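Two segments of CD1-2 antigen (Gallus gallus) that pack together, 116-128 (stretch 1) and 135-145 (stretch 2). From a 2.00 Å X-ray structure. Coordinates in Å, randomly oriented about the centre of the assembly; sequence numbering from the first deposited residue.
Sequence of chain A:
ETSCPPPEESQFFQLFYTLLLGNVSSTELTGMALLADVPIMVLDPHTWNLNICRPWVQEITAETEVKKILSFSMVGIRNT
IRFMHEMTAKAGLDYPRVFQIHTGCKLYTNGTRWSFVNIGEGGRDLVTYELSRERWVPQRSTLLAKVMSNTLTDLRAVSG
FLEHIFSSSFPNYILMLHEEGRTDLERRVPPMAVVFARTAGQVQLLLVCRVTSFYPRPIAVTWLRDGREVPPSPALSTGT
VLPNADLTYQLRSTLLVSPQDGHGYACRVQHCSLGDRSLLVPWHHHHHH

Stretch 1, residues 116-128: FVNIGEGGRDLVT
Stretch 2 135-145: RWVPQRSTLLA

The guanidinium of Arg 140 is the lynchpin of this contact, sandwiched between a second arginine and a leucine. The guanidinium of Arg 124 lies flat on one face, the two guanidinium centres 4.0 Å apart and planes at 26°, although Arg 124 NH2 and Arg 140 NH1 are like-charged donors 3.4 Å apart; Leu 126 CD1 covers the opposite face, 3.7 Å from Arg 140 CZ. Arginine suits this place because its planar group offers donors around the rim: Arg 140 NH1 forms a salt bridge with Glu 121 OE1 (2.8 Å), Arg 140 NH2 donates a hydrogen bond to Glu 121 O (2.8 Å), and Arg 140 NE and NH2 both donate to Asp 125 O (3.0 and 2.9 Å). Chi angles p, t, p and 156° bring Arg 140 there; Glu 121 meets it with t, m, -35°.

Glu 121 opens a type I' turn that ends at Arg 124, and Asp 125 follows it; the turn's Gly 122 (54/29) and Gly 123 (79/18) accommodate positive phi. Strand 124-128 then runs antiparallel to 135-138 (156°). Thr 128 N donates to Val 137 O (2.7 Å) and Val 137 N to Thr 128 O (2.6 Å); Val 127 faces Pro 138, whose ring nitrogen lacks a hydrogen, in a non-hydrogen-bonded pair. Just past the strand, Gln 139 N donates to Leu 126 O (3.0 Å).

Buried Trp 136 (m, 82°) offers a broad apolar surface: its CH2 meets Val 117 CG1 (3.7 Å), its CZ3 Ile 119 CD1 (3.6 Å).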

# COMPACT_ATOMS: atom_id res chain seq x y z
N PHE A 116 6.46 -7.77 15.32
CA PHE A 116 6.00 -6.52 15.93
C PHE A 116 4.48 -6.42 16.01
O PHE A 116 3.77 -7.02 15.20
CB PHE A 116 6.59 -5.30 15.21
CG PHE A 116 6.16 -5.16 13.76
CD1 PHE A 116 6.95 -5.66 12.74
CD2 PHE A 116 4.95 -4.52 13.43
CE1 PHE A 116 6.56 -5.52 11.41
CE2 PHE A 116 4.56 -4.40 12.12
CZ PHE A 116 5.37 -4.91 11.11
N VAL A 117 3.99 -5.67 16.99
CA VAL A 117 2.59 -5.26 17.05
C VAL A 117 2.50 -3.78 17.39
O VAL A 117 2.97 -3.34 18.45
CB VAL A 117 1.76 -6.00 18.10
CG1 VAL A 117 0.30 -5.55 18.00
CG2 VAL A 117 1.85 -7.50 17.92
N ASN A 118 1.90 -3.02 16.47
CA ASN A 118 1.69 -1.58 16.66
C ASN A 118 0.21 -1.18 16.64
O ASN A 118 -0.52 -1.56 15.73
CB ASN A 118 2.41 -0.82 15.54
CG ASN A 118 3.91 -0.98 15.60
OD1 ASN A 118 4.47 -1.22 16.65
ND2 ASN A 118 4.55 -0.85 14.47
N ILE A 119 -0.21 -0.39 17.62
CA ILE A 119 -1.57 0.18 17.63
C ILE A 119 -1.53 1.70 17.46
O ILE A 119 -0.76 2.37 18.12
CB ILE A 119 -2.36 -0.19 18.94
CG1 ILE A 119 -2.35 -1.72 19.15
CG2 ILE A 119 -3.77 0.30 18.86
CD1 ILE A 119 -3.02 -2.23 20.43
N GLY A 120 -2.38 2.23 16.58
CA GLY A 120 -2.58 3.67 16.45
C GLY A 120 -4.00 4.12 16.74
O GLY A 120 -4.96 3.33 16.66
N GLU A 121 -4.14 5.40 17.09
CA GLU A 121 -5.44 6.03 17.21
C GLU A 121 -5.38 7.38 16.52
O GLU A 121 -4.39 8.11 16.65
CB GLU A 121 -5.84 6.18 18.68
CG GLU A 121 -7.23 6.78 18.93
CD GLU A 121 -7.26 8.30 18.78
OE1 GLU A 121 -6.26 8.96 19.14
OE2 GLU A 121 -8.27 8.84 18.28
N GLY A 122 -6.44 7.70 15.79
CA GLY A 122 -6.49 8.95 15.02
C GLY A 122 -5.32 9.13 14.08
O GLY A 122 -4.93 10.26 13.81
N GLY A 123 -4.74 8.04 13.59
CA GLY A 123 -3.69 8.12 12.57
C GLY A 123 -2.31 8.48 13.08
O GLY A 123 -1.46 8.90 12.33
N ARG A 124 -2.09 8.33 14.39
CA ARG A 124 -0.78 8.51 14.99
C ARG A 124 -0.54 7.30 15.88
O ARG A 124 -1.49 6.66 16.30
CB ARG A 124 -0.78 9.78 15.88
CG ARG A 124 -1.11 11.07 15.13
CD ARG A 124 -1.16 12.30 16.06
NE ARG A 124 -2.18 12.19 17.11
CZ ARG A 124 -1.95 12.38 18.41
NH1 ARG A 124 -0.73 12.66 18.86
NH2 ARG A 124 -2.95 12.28 19.28
N ASP A 125 0.72 7.01 16.21
CA ASP A 125 1.05 5.90 17.11
C ASP A 125 0.36 6.08 18.46
O ASP A 125 0.16 7.21 18.91
CB ASP A 125 2.56 5.78 17.34
CG ASP A 125 3.35 5.73 16.05
OD1 ASP A 125 2.75 5.50 14.97
OD2 ASP A 125 4.59 5.94 16.12
N LEU A 126 -0.00 4.96 19.08
CA LEU A 126 -0.68 4.97 20.38
C LEU A 126 0.03 4.09 21.42
O LEU A 126 0.38 4.59 22.48
CB LEU A 126 -2.17 4.60 20.25
CG LEU A 126 -2.99 4.53 21.55
CD1 LEU A 126 -3.08 5.89 22.21
CD2 LEU A 126 -4.39 3.95 21.30
N VAL A 127 0.20 2.79 21.13
CA VAL A 127 1.00 1.86 21.97
C VAL A 127 1.76 0.81 21.12
O VAL A 127 1.31 0.44 20.03
CB VAL A 127 0.17 1.13 23.08
CG1 VAL A 127 -0.35 2.10 24.12
CG2 VAL A 127 -0.99 0.32 22.49
N THR A 128 2.90 0.34 21.61
CA THR A 128 3.61 -0.74 20.90
C THR A 128 3.93 -1.95 21.80
O THR A 128 4.08 -1.79 23.00
CB THR A 128 4.88 -0.24 20.16
OG1 THR A 128 5.35 -1.26 19.27
CG2 THR A 128 5.99 0.13 21.13
N ARG A 135 6.17 -6.69 27.41
CA ARG A 135 5.59 -5.40 27.80
C ARG A 135 5.00 -4.62 26.63
O ARG A 135 5.57 -4.61 25.54
CB ARG A 135 6.67 -4.56 28.49
CG ARG A 135 6.21 -3.23 29.08
CD ARG A 135 7.37 -2.47 29.72
NE ARG A 135 8.35 -1.97 28.75
CZ ARG A 135 9.65 -1.84 28.99
NH1 ARG A 135 10.16 -2.21 30.17
NH2 ARG A 135 10.46 -1.37 28.05
N TRP A 136 3.87 -3.96 26.88
CA TRP A 136 3.32 -2.95 25.96
C TRP A 136 3.80 -1.56 26.36
O TRP A 136 3.71 -1.18 27.54
CB TRP A 136 1.79 -3.00 26.00
CG TRP A 136 1.22 -4.19 25.31
CD1 TRP A 136 1.08 -5.44 25.82
CD2 TRP A 136 0.70 -4.23 23.97
NE1 TRP A 136 0.51 -6.27 24.89
CE2 TRP A 136 0.26 -5.56 23.75
CE3 TRP A 136 0.56 -3.29 22.95
CZ2 TRP A 136 -0.31 -5.96 22.53
CZ3 TRP A 136 -0.01 -3.69 21.74
CH2 TRP A 136 -0.44 -5.02 21.55
N VAL A 137 4.30 -0.80 25.39
CA VAL A 137 4.94 0.51 25.63
C VAL A 137 4.14 1.67 25.02
O VAL A 137 3.77 1.61 23.84
CB VAL A 137 6.40 0.56 25.08
CG1 VAL A 137 7.24 1.52 25.89
CG2 VAL A 137 7.04 -0.83 25.08
N PRO A 138 3.89 2.73 25.82
CA PRO A 138 3.17 3.92 25.33
C PRO A 138 3.97 4.71 24.29
O PRO A 138 5.18 4.90 24.45
CB PRO A 138 2.99 4.77 26.60
CG PRO A 138 3.25 3.85 27.73
CD PRO A 138 4.26 2.88 27.24
N GLN A 139 3.28 5.15 23.23
CA GLN A 139 3.90 5.90 22.13
C GLN A 139 3.61 7.41 22.20
O GLN A 139 4.34 8.21 21.61
CB GLN A 139 3.43 5.36 20.79
CG GLN A 139 3.76 3.88 20.50
CD GLN A 139 5.16 3.66 19.97
OE1 GLN A 139 6.15 4.13 20.55
NE2 GLN A 139 5.27 2.94 18.86
N ARG A 140 2.53 7.78 22.89
CA ARG A 140 2.22 9.18 23.16
C ARG A 140 2.11 9.34 24.67
O ARG A 140 2.16 8.34 25.39
CB ARG A 140 0.96 9.64 22.41
CG ARG A 140 -0.33 8.97 22.82
CD ARG A 140 -1.52 9.46 22.02
NE ARG A 140 -1.56 8.87 20.68
CZ ARG A 140 -2.66 8.75 19.95
NH1 ARG A 140 -3.83 9.15 20.42
NH2 ARG A 140 -2.60 8.19 18.74
N SER A 141 1.98 10.57 25.16
CA SER A 141 2.02 10.81 26.61
C SER A 141 0.69 11.17 27.30
O SER A 141 0.70 11.82 28.35
CB SER A 141 3.14 11.81 26.98
OG SER A 141 2.90 13.10 26.46
N THR A 142 -0.43 10.70 26.75
CA THR A 142 -1.76 10.96 27.35
C THR A 142 -2.44 9.73 28.02
O THR A 142 -1.84 8.65 28.10
CB THR A 142 -2.72 11.66 26.34
OG1 THR A 142 -3.87 12.15 27.04
CG2 THR A 142 -3.14 10.71 25.20
N LEU A 143 -3.67 9.93 28.51
CA LEU A 143 -4.43 8.91 29.27
C LEU A 143 -4.77 7.66 28.47
O LEU A 143 -4.55 6.54 28.96
CB LEU A 143 -5.73 9.51 29.83
CG LEU A 143 -6.74 8.58 30.51
CD1 LEU A 143 -6.39 8.33 31.99
CD2 LEU A 143 -8.14 9.17 30.40
N LEU A 144 -5.30 7.83 27.25
CA LEU A 144 -5.70 6.68 26.44
C LEU A 144 -4.49 5.77 26.21
O LEU A 144 -4.63 4.54 26.23
CB LEU A 144 -6.32 7.11 25.11
CG LEU A 144 -6.64 6.03 24.07
CD1 LEU A 144 -7.89 5.24 24.43
CD2 LEU A 144 -6.80 6.65 22.69
N ALA A 145 -3.33 6.38 26.01
CA ALA A 145 -2.08 5.64 25.86
C ALA A 145 -1.66 4.93 27.14
O ALA A 145 -1.17 3.81 27.09
CB ALA A 145 -0.97 6.56 25.38